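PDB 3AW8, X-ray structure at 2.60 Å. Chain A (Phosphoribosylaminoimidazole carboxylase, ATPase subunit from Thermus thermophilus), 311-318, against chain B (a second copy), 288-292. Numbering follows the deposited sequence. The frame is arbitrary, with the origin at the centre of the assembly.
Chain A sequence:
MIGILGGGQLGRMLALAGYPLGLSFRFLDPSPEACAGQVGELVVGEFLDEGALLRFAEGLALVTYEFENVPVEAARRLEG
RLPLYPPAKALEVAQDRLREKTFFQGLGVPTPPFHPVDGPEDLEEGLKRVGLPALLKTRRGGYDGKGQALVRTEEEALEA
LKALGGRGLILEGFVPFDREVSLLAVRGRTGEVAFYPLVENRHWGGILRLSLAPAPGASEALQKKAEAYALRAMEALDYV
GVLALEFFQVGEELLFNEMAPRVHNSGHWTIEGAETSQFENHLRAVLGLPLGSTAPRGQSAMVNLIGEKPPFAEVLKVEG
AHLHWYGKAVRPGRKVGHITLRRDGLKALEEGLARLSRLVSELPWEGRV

Chain A, residues 311-318: PFAEVLKV
Chain B, residues 288-292: GLPLG

What shapes do the two backbones bring together? Chain A supplies a short helix beginning at A:Phe312, with A:Pro311 at its N-cap position; A:Pro311 O accepts from A:Val315 N at 3.2 Å, and A:Phe312 O from A:Leu316 N at 2.9 Å. Phi/psi stays helical, from -47/-46 at A:Phe312 to -81/-32 at A:Val315. Chain B answers with an extended segment: B:Gly288, at 75/30, closes a Schellman motif, after which B:Leu289 (-103/159), B:Pro290 (-55/131) and B:Leu291 (-64/161) run out without helix or strand. The CA atoms of A:Ala313 and B:Leu289 lie 5.6 Å apart, those of A:Lys317 and B:Pro290 5.7 Å.

Where does the proline ring fit? B:Pro290, C-gamma exo, is the bump, set among A:Ala313, A:Leu316 and A:Lys317. B:Pro290 CG lies 3.3 Å from A:Ala313 O, while B:Pro290 CD is 4.0 Å from A:Ala313 CB and 4.1 Å from A:Leu316 CB. A:Lys317 (m, t, t, m) starts sideways and brings its CG 3.6 Å from B:Pro290 CG.

How does B:Leu289 use the neighbouring surface? With chi1 m and chi2 t, B:Leu289 points toward the helix, and B:Leu289 CD2 lies 3.9 Å from A:Leu316 CD2, 4.2 Å from A:Ala313 CB and 4.3 Å from A:Phe312 CB. A:Leu316, chi1 -84° and chi2 11°, also points toward chain B; the ring of A:Phe312 (chi1 -73°) leads away.

Does anything polar join the stretches? No direct hydrogen bond does; the two stretches together bury 260 Å². One water bridges the backbones, donating to A:Leu316 O at 2.6 Å and, at a longer 3.3 Å, to B:Leu291 O; B:Leu291's side chain starts away from the helix.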

ATOM      1  N   PRO A 311     -19.416  -9.623  -2.226  1.00 55.30           N
ATOM      2  CA  PRO A 311     -19.644  -9.335  -0.799  1.00 53.85           C
ATOM      3  C   PRO A 311     -18.293  -9.272  -0.060  1.00 52.67           C
ATOM      4  O   PRO A 311     -17.642 -10.297   0.148  1.00 50.89           O
ATOM      5  CB  PRO A 311     -20.517 -10.507  -0.349  1.00 52.62           C
ATOM      6  CG  PRO A 311     -20.080 -11.625  -1.267  1.00 52.67           C
ATOM      7  CD  PRO A 311     -19.987 -10.932  -2.600  1.00 53.41           C
ATOM      8  N   PHE A 312     -17.879  -8.067   0.331  1.00 52.57           N
ATOM      9  CA  PHE A 312     -16.585  -7.871   0.995  1.00 51.89           C
ATOM     10  C   PHE A 312     -16.259  -8.819   2.127  1.00 50.47           C
ATOM     11  O   PHE A 312     -15.144  -9.331   2.206  1.00 50.07           O
ATOM     12  CB  PHE A 312     -16.438  -6.429   1.502  1.00 51.90           C
ATOM     13  CG  PHE A 312     -16.221  -5.419   0.414  1.00 51.62           C
ATOM     14  CD1 PHE A 312     -15.909  -4.102   0.732  1.00 51.86           C
ATOM     15  CD2 PHE A 312     -16.349  -5.773  -0.929  1.00 50.60           C
ATOM     16  CE1 PHE A 312     -15.732  -3.150  -0.273  1.00 51.91           C
ATOM     17  CE2 PHE A 312     -16.175  -4.836  -1.936  1.00 50.68           C
ATOM     18  CZ  PHE A 312     -15.866  -3.521  -1.610  1.00 51.27           C
ATOM     19  N   ALA A 313     -17.215  -9.047   3.014  1.00 50.82           N
ATOM     20  CA  ALA A 313     -16.976  -9.951   4.131  1.00 50.62           C
ATOM     21  C   ALA A 313     -16.601 -11.328   3.599  1.00 50.80           C
ATOM     22  O   ALA A 313     -15.731 -11.998   4.144  1.00 50.96           O
ATOM     23  CB  ALA A 313     -18.213 -10.044   5.006  1.00 49.00           C
ATOM     24  N   GLU A 314     -17.236 -11.731   2.509  1.00 52.29           N
ATOM     25  CA  GLU A 314     -16.967 -13.039   1.934  1.00 55.30           C
ATOM     26  C   GLU A 314     -15.596 -13.188   1.278  1.00 54.89           C
ATOM     27  O   GLU A 314     -15.003 -14.267   1.329  1.00 56.48           O
ATOM     28  CB  GLU A 314     -18.061 -13.412   0.936  1.00 58.40           C
ATOM     29  CG  GLU A 314     -18.434 -14.879   1.014  1.00 64.74           C
ATOM     30  CD  GLU A 314     -18.994 -15.260   2.379  1.00 68.44           C
ATOM     31  OE1 GLU A 314     -18.995 -16.466   2.711  1.00 70.88           O
ATOM     32  OE2 GLU A 314     -19.441 -14.354   3.118  1.00 69.90           O
ATOM     33  N   VAL A 315     -15.088 -12.128   0.655  1.00 53.02           N
ATOM     34  CA  VAL A 315     -13.773 -12.224   0.031  1.00 51.14           C
ATOM     35  C   VAL A 315     -12.700 -12.057   1.109  1.00 49.87           C
ATOM     36  O   VAL A 315     -11.628 -12.654   1.028  1.00 50.39           O
ATOM     37  CB  VAL A 315     -13.591 -11.171  -1.134  1.00 52.22           C
ATOM     38  CG1 VAL A 315     -14.843 -10.325  -1.282  1.00 52.00           C
ATOM     39  CG2 VAL A 315     -12.362 -10.289  -0.898  1.00 48.82           C
ATOM     40  N   LEU A 316     -12.997 -11.271   2.134  1.00 49.16           N
ATOM     41  CA  LEU A 316     -12.042 -11.063   3.210  1.00 50.63           C
ATOM     42  C   LEU A 316     -11.890 -12.293   4.113  1.00 53.40           C
ATOM     43  O   LEU A 316     -10.941 -12.378   4.887  1.00 53.95           O
ATOM     44  CB  LEU A 316     -12.448  -9.842   4.037  1.00 49.93           C
ATOM     45  CG  LEU A 316     -12.044  -8.433   3.567  1.00 50.23           C
ATOM     46  CD1 LEU A 316     -11.488  -8.448   2.160  1.00 48.81           C
ATOM     47  CD2 LEU A 316     -13.256  -7.515   3.668  1.00 50.61           C
ATOM     48  N   LYS A 317     -12.822 -13.241   4.024  1.00 56.28           N
ATOM     49  CA  LYS A 317     -12.740 -14.459   4.832  1.00 57.09           C
ATOM     50  C   LYS A 317     -11.647 -15.364   4.287  1.00 57.09           C
ATOM     51  O   LYS A 317     -11.170 -16.252   4.986  1.00 57.34           O
ATOM     52  CB  LYS A 317     -14.068 -15.226   4.826  1.00 57.85           C
ATOM     53  CG  LYS A 317     -15.173 -14.580   5.643  1.00 61.90           C
ATOM     54  CD  LYS A 317     -16.452 -15.412   5.618  1.00 63.89           C
ATOM     55  CE  LYS A 317     -17.659 -14.613   6.125  1.00 66.23           C
ATOM     56  NZ  LYS A 317     -17.483 -14.084   7.515  1.00 68.37           N
ATOM     57  N   VAL A 318     -11.270 -15.143   3.029  1.00 57.30           N
ATOM     58  CA  VAL A 318     -10.219 -15.930   2.387  1.00 57.52           C
ATOM     59  C   VAL A 318      -8.883 -15.290   2.749  1.00 60.59           C
ATOM     60  O   VAL A 318      -8.689 -14.093   2.531  1.00 62.51           O
ATOM     61  CB  VAL A 318     -10.357 -15.914   0.854  1.00 54.45           C
ATOM     62  CG1 VAL A 318      -9.336 -16.841   0.237  1.00 52.25           C
ATOM     63  CG2 VAL A 318     -11.762 -16.304   0.448  1.00 51.88           C
TER
ATOM     64  N   GLY B 288     -16.342  -4.222  11.288  1.00 49.85           N
ATOM     65  CA  GLY B 288     -17.058  -5.465  11.481  1.00 49.47           C
ATOM     66  C   GLY B 288     -16.802  -6.450  10.361  1.00 50.25           C
ATOM     67  O   GLY B 288     -17.660  -7.264  10.027  1.00 52.37           O
ATOM     68  N   LEU B 289     -15.617  -6.373   9.770  1.00 50.26           N
ATOM     69  CA  LEU B 289     -15.245  -7.269   8.684  1.00 48.90           C
ATOM     70  C   LEU B 289     -14.309  -8.349   9.208  1.00 47.57           C
ATOM     71  O   LEU B 289     -13.689  -8.186  10.254  1.00 47.45           O
ATOM     72  CB  LEU B 289     -14.542  -6.482   7.575  1.00 47.83           C
ATOM     73  CG  LEU B 289     -15.401  -5.537   6.736  1.00 50.05           C
ATOM     74  CD1 LEU B 289     -14.524  -4.564   5.960  1.00 49.67           C
ATOM     75  CD2 LEU B 289     -16.255  -6.356   5.788  1.00 48.36           C
ATOM     76  N   PRO B 290     -14.206  -9.478   8.495  1.00 47.19           N
ATOM     77  CA  PRO B 290     -13.316 -10.553   8.935  1.00 46.82           C
ATOM     78  C   PRO B 290     -11.905  -9.989   9.105  1.00 47.09           C
ATOM     79  O   PRO B 290     -11.407  -9.299   8.219  1.00 48.55           O
ATOM     80  CB  PRO B 290     -13.383 -11.542   7.776  1.00 46.77           C
ATOM     81  CG  PRO B 290     -14.765 -11.354   7.250  1.00 46.53           C
ATOM     82  CD  PRO B 290     -14.937  -9.863   7.273  1.00 47.16           C
ATOM     83  N   LEU B 291     -11.263 -10.259  10.234  1.00 46.92           N
ATOM     84  CA  LEU B 291      -9.904  -9.769  10.438  1.00 46.54           C
ATOM     85  C   LEU B 291      -9.006 -10.434   9.412  1.00 46.84           C
ATOM     86  O   LEU B 291      -9.365 -11.460   8.846  1.00 48.09           O
ATOM     87  CB  LEU B 291      -9.413 -10.102  11.841  1.00 44.47           C
ATOM     88  CG  LEU B 291      -9.594  -9.004  12.887  1.00 46.08           C
ATOM     89  CD1 LEU B 291     -11.009  -8.459  12.837  1.00 46.45           C
ATOM     90  CD2 LEU B 291      -9.262  -9.568  14.269  1.00 45.10           C
ATOM     91  N   GLY B 292      -7.842  -9.850   9.169  1.00 46.88           N
ATOM     92  CA  GLY B 292      -6.936 -10.422   8.195  1.00 45.98           C
ATOM     93  C   GLY B 292      -5.787 -11.132   8.869  1.00 46.38           C
ATOM     94  O   GLY B 292      -5.460 -10.856  10.025  1.00 45.65           O
TER
HETATM   95  O   HOH W   1      -9.039 -13.423   6.226  1.00 53.89           O